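Local coordinates for protein oxalate--CoA ligase (Arabidopsis thaliana, PDB 5IE2) that belongs to the ANL superfamily of AMP-binding enzymes, with a large N-terminal and a smaller C-terminal domain, and binds adenosine-5'-triphosphate, at residues F213-G221 with A313-M321; L282-L292 with F304-A313. All blocks are in the same frame, centred on the assembly; numbering follows the deposited sequence.

Contact 1 of 2, residues F213-G221 with A313-M321. With ATP (adenosine-5'-triphosphate), chain C; ACY (acetic acid), chain E.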
# COMPACT_ATOMS: atom_id res chain seq x y z
N PHE A 213 -3.22 -5.48 5.32
CA PHE A 213 -3.08 -4.65 6.53
C PHE A 213 -2.24 -3.37 6.25
O PHE A 213 -1.95 -2.61 7.17
CB PHE A 213 -2.49 -5.45 7.72
CG PHE A 213 -1.18 -6.16 7.42
CD1 PHE A 213 0.03 -5.47 7.42
CD2 PHE A 213 -1.17 -7.51 7.16
CE1 PHE A 213 1.24 -6.11 7.11
CE2 PHE A 213 0.06 -8.19 6.90
CZ PHE A 213 1.25 -7.48 6.86
N HIS A 214 -1.88 -3.13 4.98
CA HIS A 214 -1.24 -1.83 4.57
C HIS A 214 -2.20 -1.17 3.56
O HIS A 214 -2.98 -1.88 2.89
CB HIS A 214 0.18 -2.08 3.97
CG HIS A 214 0.86 -0.84 3.44
ND1 HIS A 214 0.59 -0.30 2.18
CD2 HIS A 214 1.78 -0.02 4.01
CE1 HIS A 214 1.30 0.80 2.02
NE2 HIS A 214 2.05 0.99 3.10
N VAL A 215 -2.20 0.17 3.45
CA VAL A 215 -3.22 0.84 2.61
C VAL A 215 -3.10 0.58 1.13
O VAL A 215 -4.06 0.81 0.44
CB VAL A 215 -3.21 2.40 2.70
CG1 VAL A 215 -3.88 2.89 3.96
CG2 VAL A 215 -1.78 2.91 2.56
N HIS A 216 -1.93 0.18 0.61
CA HIS A 216 -1.85 -0.01 -0.86
C HIS A 216 -2.77 -1.17 -1.29
O HIS A 216 -3.70 -1.00 -2.11
CB HIS A 216 -0.38 -0.25 -1.27
CG HIS A 216 -0.16 -0.46 -2.75
ND1 HIS A 216 1.11 -0.42 -3.31
CD2 HIS A 216 -0.99 -0.82 -3.75
CE1 HIS A 216 1.03 -0.68 -4.61
NE2 HIS A 216 -0.23 -0.95 -4.90
N GLY A 217 -2.53 -2.36 -0.75
CA GLY A 217 -3.40 -3.49 -1.14
C GLY A 217 -4.83 -3.26 -0.68
O GLY A 217 -5.79 -3.57 -1.41
N LEU A 218 -5.01 -2.69 0.52
CA LEU A 218 -6.36 -2.48 1.04
C LEU A 218 -7.18 -1.48 0.21
O LEU A 218 -8.30 -1.80 -0.19
CB LEU A 218 -6.29 -1.97 2.48
CG LEU A 218 -7.56 -1.77 3.28
CD1 LEU A 218 -8.28 -3.14 3.36
CD2 LEU A 218 -7.22 -1.27 4.70
N LEU A 219 -6.65 -0.27 -0.02
CA LEU A 219 -7.41 0.78 -0.75
C LEU A 219 -7.48 0.54 -2.24
O LEU A 219 -8.53 0.67 -2.86
CB LEU A 219 -6.82 2.21 -0.52
CG LEU A 219 -7.47 2.96 0.63
CD1 LEU A 219 -8.95 3.36 0.29
CD2 LEU A 219 -7.40 2.15 1.98
N ALA A 220 -6.35 0.23 -2.87
CA ALA A 220 -6.35 0.14 -4.33
C ALA A 220 -6.82 -1.20 -4.81
O ALA A 220 -7.72 -1.29 -5.65
CB ALA A 220 -4.92 0.43 -4.91
N GLY A 221 -6.17 -2.26 -4.33
CA GLY A 221 -6.56 -3.59 -4.81
C GLY A 221 -7.98 -4.01 -4.38
O GLY A 221 -8.78 -4.44 -5.21
N ALA A 313 1.79 7.51 -3.12
CA ALA A 313 0.77 7.30 -2.09
C ALA A 313 1.36 7.23 -0.69
O ALA A 313 2.53 6.99 -0.56
CB ALA A 313 -0.03 6.00 -2.36
N MET A 314 0.55 7.46 0.34
CA MET A 314 1.05 7.31 1.70
C MET A 314 -0.11 7.07 2.64
O MET A 314 -1.27 7.38 2.34
CB MET A 314 1.88 8.55 2.11
CG MET A 314 1.05 9.84 2.33
SD MET A 314 2.16 11.27 2.48
CE MET A 314 3.32 10.82 3.79
N THR A 315 0.18 6.49 3.80
CA THR A 315 -0.87 6.14 4.73
C THR A 315 -1.69 7.38 5.12
O THR A 315 -2.89 7.28 5.23
CB THR A 315 -0.25 5.51 6.02
OG1 THR A 315 0.51 4.36 5.65
CG2 THR A 315 -1.33 5.06 6.98
N GLU A 316 -1.03 8.50 5.35
CA GLU A 316 -1.73 9.73 5.79
C GLU A 316 -2.69 10.33 4.75
O GLU A 316 -3.56 11.16 5.10
CB GLU A 316 -0.72 10.81 6.17
CG GLU A 316 0.07 10.55 7.43
CD GLU A 316 1.42 9.85 7.12
OE1 GLU A 316 1.48 9.05 6.16
OE2 GLU A 316 2.41 10.14 7.84
N ALA A 317 -2.52 9.95 3.50
CA ALA A 317 -3.38 10.39 2.39
C ALA A 317 -4.44 9.32 2.07
O ALA A 317 -5.05 9.36 1.02
CB ALA A 317 -2.48 10.65 1.11
N THR A 318 -4.60 8.33 2.96
CA THR A 318 -5.47 7.15 2.65
C THR A 318 -5.01 6.59 1.26
O THR A 318 -5.82 6.34 0.36
CB THR A 318 -7.00 7.52 2.68
OG1 THR A 318 -7.21 8.23 3.90
CG2 THR A 318 -7.89 6.25 2.75
N HIS A 319 -3.71 6.39 1.14
CA HIS A 319 -3.07 5.88 -0.08
C HIS A 319 -2.92 7.00 -1.15
O HIS A 319 -2.10 7.91 -0.99
CB HIS A 319 -3.82 4.62 -0.63
CG HIS A 319 -3.05 3.87 -1.69
ND1 HIS A 319 -1.73 3.48 -1.52
CD2 HIS A 319 -3.41 3.48 -2.95
CE1 HIS A 319 -1.32 2.88 -2.64
NE2 HIS A 319 -2.31 2.87 -3.52
N LEU A 320 -3.68 6.95 -2.25
CA LEU A 320 -3.34 7.68 -3.47
C LEU A 320 -3.22 9.23 -3.30
O LEU A 320 -4.16 9.89 -2.78
CB LEU A 320 -4.41 7.38 -4.54
CG LEU A 320 -4.22 8.13 -5.87
CD1 LEU A 320 -2.99 7.63 -6.56
CD2 LEU A 320 -5.48 7.89 -6.73
N MET A 321 -2.10 9.78 -3.76
CA MET A 321 -1.95 11.22 -3.94
C MET A 321 -1.87 11.58 -5.44
O MET A 321 -2.65 12.42 -5.92
CB MET A 321 -0.68 11.71 -3.21
CG MET A 321 -0.87 11.64 -1.67
SD MET A 321 0.66 12.12 -0.82
CE MET A 321 1.66 10.61 -1.05
PG ATP C . 7.16 6.23 8.00
O1G ATP C . 8.52 6.90 7.80
O2G ATP C . 7.02 5.55 9.32
O3G ATP C . 6.02 7.21 7.74
PB ATP C . 6.68 5.27 5.32
O1B ATP C . 7.38 4.23 4.46
O2B ATP C . 6.85 6.73 5.04
O3B ATP C . 7.01 5.03 6.91
PA ATP C . 4.10 4.67 4.03
O1A ATP C . 2.90 5.58 4.27
O2A ATP C . 3.89 3.21 3.92
O3A ATP C . 5.10 4.87 5.28
O5' ATP C . 4.93 5.24 2.79
C5' ATP C . 4.64 6.49 2.12
C4' ATP C . 5.98 6.99 1.54
O4' ATP C . 6.38 6.11 0.47
C3' ATP C . 5.84 8.30 0.83
O3' ATP C . 5.89 9.37 1.78
C2' ATP C . 7.03 8.30 -0.11
O2' ATP C . 8.23 8.56 0.65
C1' ATP C . 7.10 6.86 -0.49
N9 ATP C . 6.48 6.59 -1.81
C8 ATP C . 5.22 6.20 -2.08
N7 ATP C . 5.08 6.04 -3.44
C5 ATP C . 6.30 6.33 -4.00
C6 ATP C . 6.85 6.34 -5.38
N6 ATP C . 6.06 5.96 -6.43
N1 ATP C . 8.15 6.69 -5.51
C2 ATP C . 8.93 7.02 -4.45
N3 ATP C . 8.49 7.04 -3.17
C4 ATP C . 7.20 6.69 -2.92
C ACY E . 1.30 3.56 -0.13
O ACY E . 1.41 2.88 -1.22
OXT ACY E . 0.24 4.12 0.26
CH3 ACY E . 2.53 3.73 0.72
O HOH W 1 -0.45 1.57 5.50
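His319 projects from the start of strand 319-323 onto the first two turns of helix 215-227, where Val215, His216, Leu219 and Ala220 receive it. At its root, His319 CB lies 3.8 Å from Leu219 CB and also touches Val215 CB. With CG anti to the backbone N (chi1 -167°), the imidazole is carried along the helix surface, and CG comes up against the carbonyl oxygen of Val215. Further out, the CA of His216 sits over one face of the ring, 3.7 Å from the His319 ring centroid, a CH-pi contact displaced toward the rim. At the outer end of the ring, His319 NE2 passes 3.8 Å from Ala220 CB and is hydrogen-bonded to Arg286 NH1. The ring of His216 is inclined at 28° to that of His319 and slid well aside, their centroids 4.9 Å apart, so overlap is slight. His319 ND1 donates to OXT of an acetic acid molecule, probably from the crystallisation liquor, over 2.7 Å; Val215 CG2 borders the same oxygen. Beyond this apolar and aromatic patch, toward the nucleotide, the two segments converge on the alpha-phosphate of ATP. His214 NE2 gives a nearly straight bond (168°) to ATP O2A, 3.0 Å away, while Thr315 N reaches ATP O1A at 2.9 Å. The other nitrogen, His214 ND1, accepts from His216 N at 3.0 Å, which caps the helix and fixes the rotation of the ring. A water also links Val215 N with Thr315 OG1. Behind the contact, helix 184-198 packs on Leu219 and Thr318. The sequence Tyr312-Ala313-Met314-Thr315-Glu316 corresponds, by its sequence, to the A5 motif of the ANL superfamily, and the arrangement of His214 and Thr315 belongs to its nucleotide-binding site.

Contact 2 of 2, residues L282-L292 with F304-A313. With ATP (adenosine-5'-triphosphate), chain C; ACY (acetic acid), chain E.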
# COMPACT_ATOMS: atom_id res chain seq x y z
N LEU A 282 -3.83 -7.20 -20.23
CA LEU A 282 -4.32 -6.33 -19.14
C LEU A 282 -4.53 -4.90 -19.66
O LEU A 282 -3.84 -4.46 -20.60
CB LEU A 282 -3.31 -6.32 -18.01
CG LEU A 282 -2.97 -7.68 -17.46
CD1 LEU A 282 -1.88 -7.58 -16.33
CD2 LEU A 282 -4.25 -8.39 -16.93
N ARG A 283 -5.46 -4.18 -19.06
CA ARG A 283 -5.64 -2.77 -19.33
C ARG A 283 -4.42 -1.96 -18.87
O ARG A 283 -3.99 -1.04 -19.56
CB ARG A 283 -6.90 -2.23 -18.60
CG ARG A 283 -8.20 -2.61 -19.21
CD ARG A 283 -9.23 -1.42 -19.03
NE ARG A 283 -9.60 -1.24 -17.66
CZ ARG A 283 -9.44 -0.12 -16.97
NH1 ARG A 283 -8.89 0.99 -17.50
NH2 ARG A 283 -9.87 -0.10 -15.73
N PHE A 284 -3.88 -2.31 -17.72
CA PHE A 284 -2.70 -1.61 -17.18
C PHE A 284 -2.12 -2.42 -16.04
O PHE A 284 -2.76 -3.32 -15.47
CB PHE A 284 -3.03 -0.17 -16.69
CG PHE A 284 -3.96 -0.13 -15.50
CD1 PHE A 284 -3.48 -0.05 -14.20
CD2 PHE A 284 -5.33 -0.20 -15.69
CE1 PHE A 284 -4.36 -0.02 -13.12
CE2 PHE A 284 -6.21 -0.16 -14.63
CZ PHE A 284 -5.74 -0.07 -13.34
N ILE A 285 -0.89 -2.06 -15.68
CA ILE A 285 -0.23 -2.63 -14.53
C ILE A 285 0.16 -1.42 -13.69
O ILE A 285 0.64 -0.46 -14.24
CB ILE A 285 1.03 -3.45 -14.92
CG1 ILE A 285 0.57 -4.78 -15.58
CG2 ILE A 285 1.94 -3.74 -13.66
CD1 ILE A 285 1.80 -5.52 -16.28
N ARG A 286 -0.10 -1.48 -12.38
CA ARG A 286 0.19 -0.33 -11.54
C ARG A 286 1.35 -0.59 -10.58
O ARG A 286 1.52 -1.73 -10.09
CB ARG A 286 -1.10 0.05 -10.79
CG ARG A 286 -0.94 1.29 -9.86
CD ARG A 286 -2.30 1.51 -9.18
NE ARG A 286 -2.27 2.71 -8.32
CZ ARG A 286 -2.16 2.70 -6.98
NH1 ARG A 286 -2.00 1.56 -6.28
NH2 ARG A 286 -2.21 3.87 -6.34
N SER A 287 2.15 0.47 -10.30
CA SER A 287 3.19 0.37 -9.30
C SER A 287 3.07 1.54 -8.33
O SER A 287 2.70 2.60 -8.76
CB SER A 287 4.58 0.38 -9.99
OG SER A 287 5.66 0.24 -9.05
N CYS A 288 3.30 1.33 -7.04
CA CYS A 288 3.19 2.42 -6.05
C CYS A 288 4.05 2.06 -4.85
O CYS A 288 4.54 0.91 -4.78
CB CYS A 288 1.69 2.65 -5.68
SG CYS A 288 1.41 4.15 -4.75
N SER A 289 4.25 3.02 -3.94
CA SER A 289 4.80 2.86 -2.56
C SER A 289 6.31 3.04 -2.45
O SER A 289 6.80 3.32 -1.36
CB SER A 289 4.47 1.50 -1.89
OG SER A 289 3.05 1.24 -1.92
N ALA A 290 7.04 2.84 -3.56
CA ALA A 290 8.49 3.07 -3.59
C ALA A 290 8.81 3.36 -5.03
O ALA A 290 8.03 2.93 -5.90
CB ALA A 290 9.27 1.81 -3.09
N SER A 291 9.94 4.01 -5.34
CA SER A 291 10.15 4.43 -6.74
C SER A 291 10.31 3.24 -7.65
O SER A 291 11.01 2.25 -7.31
CB SER A 291 11.33 5.38 -6.92
OG SER A 291 12.48 4.77 -6.45
N LEU A 292 9.64 3.31 -8.80
CA LEU A 292 9.79 2.30 -9.87
C LEU A 292 10.89 2.78 -10.83
O LEU A 292 10.72 3.77 -11.53
CB LEU A 292 8.49 2.13 -10.69
CG LEU A 292 8.51 1.07 -11.80
CD1 LEU A 292 8.57 -0.32 -11.22
CD2 LEU A 292 7.26 1.16 -12.70
N PHE A 304 4.93 -8.10 -20.45
CA PHE A 304 3.49 -8.39 -20.38
C PHE A 304 2.58 -7.57 -21.28
O PHE A 304 1.37 -7.82 -21.32
CB PHE A 304 3.03 -8.24 -18.92
CG PHE A 304 3.88 -9.04 -17.97
CD1 PHE A 304 4.13 -10.41 -18.21
CD2 PHE A 304 4.52 -8.42 -16.91
CE1 PHE A 304 4.93 -11.15 -17.35
CE2 PHE A 304 5.31 -9.13 -16.02
CZ PHE A 304 5.56 -10.52 -16.25
N GLY A 305 3.14 -6.59 -21.97
CA GLY A 305 2.48 -5.88 -23.04
C GLY A 305 1.37 -4.95 -22.60
O GLY A 305 0.46 -4.68 -23.38
N ALA A 306 1.43 -4.47 -21.35
CA ALA A 306 0.43 -3.52 -20.87
C ALA A 306 1.13 -2.24 -20.40
O ALA A 306 2.27 -2.31 -19.95
CB ALA A 306 -0.39 -4.12 -19.72
N PRO A 307 0.44 -1.10 -20.49
CA PRO A 307 1.04 0.14 -19.95
C PRO A 307 1.26 0.05 -18.44
O PRO A 307 0.40 -0.43 -17.70
CB PRO A 307 0.01 1.22 -20.30
CG PRO A 307 -1.31 0.44 -20.35
CD PRO A 307 -0.92 -0.87 -21.02
N VAL A 308 2.41 0.56 -17.98
CA VAL A 308 2.76 0.51 -16.55
C VAL A 308 2.65 1.91 -15.98
O VAL A 308 3.35 2.81 -16.45
CB VAL A 308 4.16 -0.04 -16.35
CG1 VAL A 308 4.58 0.06 -14.87
CG2 VAL A 308 4.16 -1.53 -16.79
N LEU A 309 1.71 2.08 -15.05
CA LEU A 309 1.37 3.41 -14.50
C LEU A 309 1.84 3.49 -13.06
O LEU A 309 1.36 2.73 -12.19
CB LEU A 309 -0.15 3.63 -14.57
CG LEU A 309 -0.78 3.28 -15.93
CD1 LEU A 309 -2.32 3.50 -15.86
CD2 LEU A 309 -0.14 4.18 -17.06
N GLU A 310 2.77 4.40 -12.81
CA GLU A 310 3.27 4.60 -11.46
C GLU A 310 2.47 5.66 -10.70
O GLU A 310 2.08 6.69 -11.26
CB GLU A 310 4.75 5.05 -11.53
CG GLU A 310 5.40 4.98 -10.15
CD GLU A 310 6.87 5.37 -10.12
OE1 GLU A 310 7.41 5.87 -11.14
OE2 GLU A 310 7.48 5.18 -9.04
N ALA A 311 2.19 5.35 -9.45
CA ALA A 311 1.46 6.26 -8.57
C ALA A 311 2.31 6.57 -7.33
O ALA A 311 3.24 5.82 -7.03
CB ALA A 311 0.13 5.65 -8.13
N TYR A 312 1.93 7.61 -6.60
CA TYR A 312 2.57 8.05 -5.36
C TYR A 312 1.49 8.10 -4.27
O TYR A 312 0.39 8.59 -4.51
CB TYR A 312 3.21 9.42 -5.60
CG TYR A 312 3.59 10.28 -4.39
CD1 TYR A 312 4.45 9.79 -3.40
CD2 TYR A 312 3.21 11.61 -4.35
CE1 TYR A 312 4.87 10.63 -2.31
CE2 TYR A 312 3.62 12.44 -3.30
CZ TYR A 312 4.43 11.95 -2.29
OH TYR A 312 4.79 12.79 -1.27
N ALA A 313 1.79 7.51 -3.12
CA ALA A 313 0.77 7.30 -2.09
C ALA A 313 1.36 7.23 -0.69
O ALA A 313 2.53 6.99 -0.56
CB ALA A 313 -0.03 6.00 -2.36
PG ATP C . 7.16 6.23 8.00
O1G ATP C . 8.52 6.90 7.80
O2G ATP C . 7.02 5.55 9.32
O3G ATP C . 6.02 7.21 7.74
PB ATP C . 6.68 5.27 5.32
O1B ATP C . 7.38 4.23 4.46
O2B ATP C . 6.85 6.73 5.04
O3B ATP C . 7.01 5.03 6.91
PA ATP C . 4.10 4.67 4.03
O1A ATP C . 2.90 5.58 4.27
O2A ATP C . 3.89 3.21 3.92
O3A ATP C . 5.10 4.87 5.28
O5' ATP C . 4.93 5.24 2.79
C5' ATP C . 4.64 6.49 2.12
C4' ATP C . 5.98 6.99 1.54
O4' ATP C . 6.38 6.11 0.47
C3' ATP C . 5.84 8.30 0.83
O3' ATP C . 5.89 9.37 1.78
C2' ATP C . 7.03 8.30 -0.11
O2' ATP C . 8.23 8.56 0.65
C1' ATP C . 7.10 6.86 -0.49
N9 ATP C . 6.48 6.59 -1.81
C8 ATP C . 5.22 6.20 -2.08
N7 ATP C . 5.08 6.04 -3.44
C5 ATP C . 6.30 6.33 -4.00
C6 ATP C . 6.85 6.34 -5.38
N6 ATP C . 6.06 5.96 -6.43
N1 ATP C . 8.15 6.69 -5.51
C2 ATP C . 8.93 7.02 -4.45
N3 ATP C . 8.49 7.04 -3.17
C4 ATP C . 7.20 6.69 -2.92
C ACY E . 1.30 3.56 -0.13
O ACY E . 1.41 2.88 -1.22
OXT ACY E . 0.24 4.12 0.26
CH3 ACY E . 2.53 3.73 0.72
O HOH W 2 -0.90 -7.93 -20.29
O HOH W 3 -2.59 -4.82 -22.87
O HOH W 4 6.19 2.72 -7.93
O HOH W 5 9.88 6.48 -10.93
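Leu292 N donates to Glu310 OE2 over 2.9 Å, approaching from above the carboxylate plane. The same oxygen receives the amino group of ATP, with N6 3.1 Å from Glu310 OE2, and a water that also joins Ser287 OG and Ala290 O. ATP N6 makes its second bond to the backbone, at 2.9 Å from Ala311 O. The reach of Glu310 comes from a fully extended chain whose CG is anti to the backbone N (chi1 -168°). Its backbone is set by a parallel ladder, in which Ile285 N and Ser287 N donate to Pro307 O and Leu309 O, and Leu309 N and Ala311 N to Ile285 O and Ser287 O. On the face carrying Glu310, the side chains of Leu292 and Val308 cross at about a right angle, CD2 of the first 3.6 Å from CG1 of the second. Beyond Glu310 on the other face, Arg286 runs extended past Ala311, its NH2 3.4 Å from Ala311 CB, and is hydrogen-bonded to Tyr198 and Thr258. Helix 294-304 connects the strands as a beta-alpha-beta unit. Three donors converging on Glu310 OE2 would favour an ionised carboxylate, and two acceptors at N6 are suited to recognising the amino group of adenine.

Overall arrangement
Contacts 1 and 2 lie about 14 Å apart, centre to centre, and meet at Ala313, the residue they share on strand 308-314. Contact 2 is nested within the chain loop that contact 1 closes: helix 215-227 comes first, then strand 284-287, helix 294-304, strand 308-314 and strand 319-323. The three strands are neighbours in one mixed sheet, parallel on the contact 2 side and antiparallel where 308-314 turns back into 319-323. A probable hydrogen bond between His216 ND1 and Ser289 OG ties the sites together. One ATP spans both: contact 2 holds its adenine and contact 1 its alpha-phosphate, so the C-terminal end of strand 308-314 and the turn after it help to orient the nucleotide.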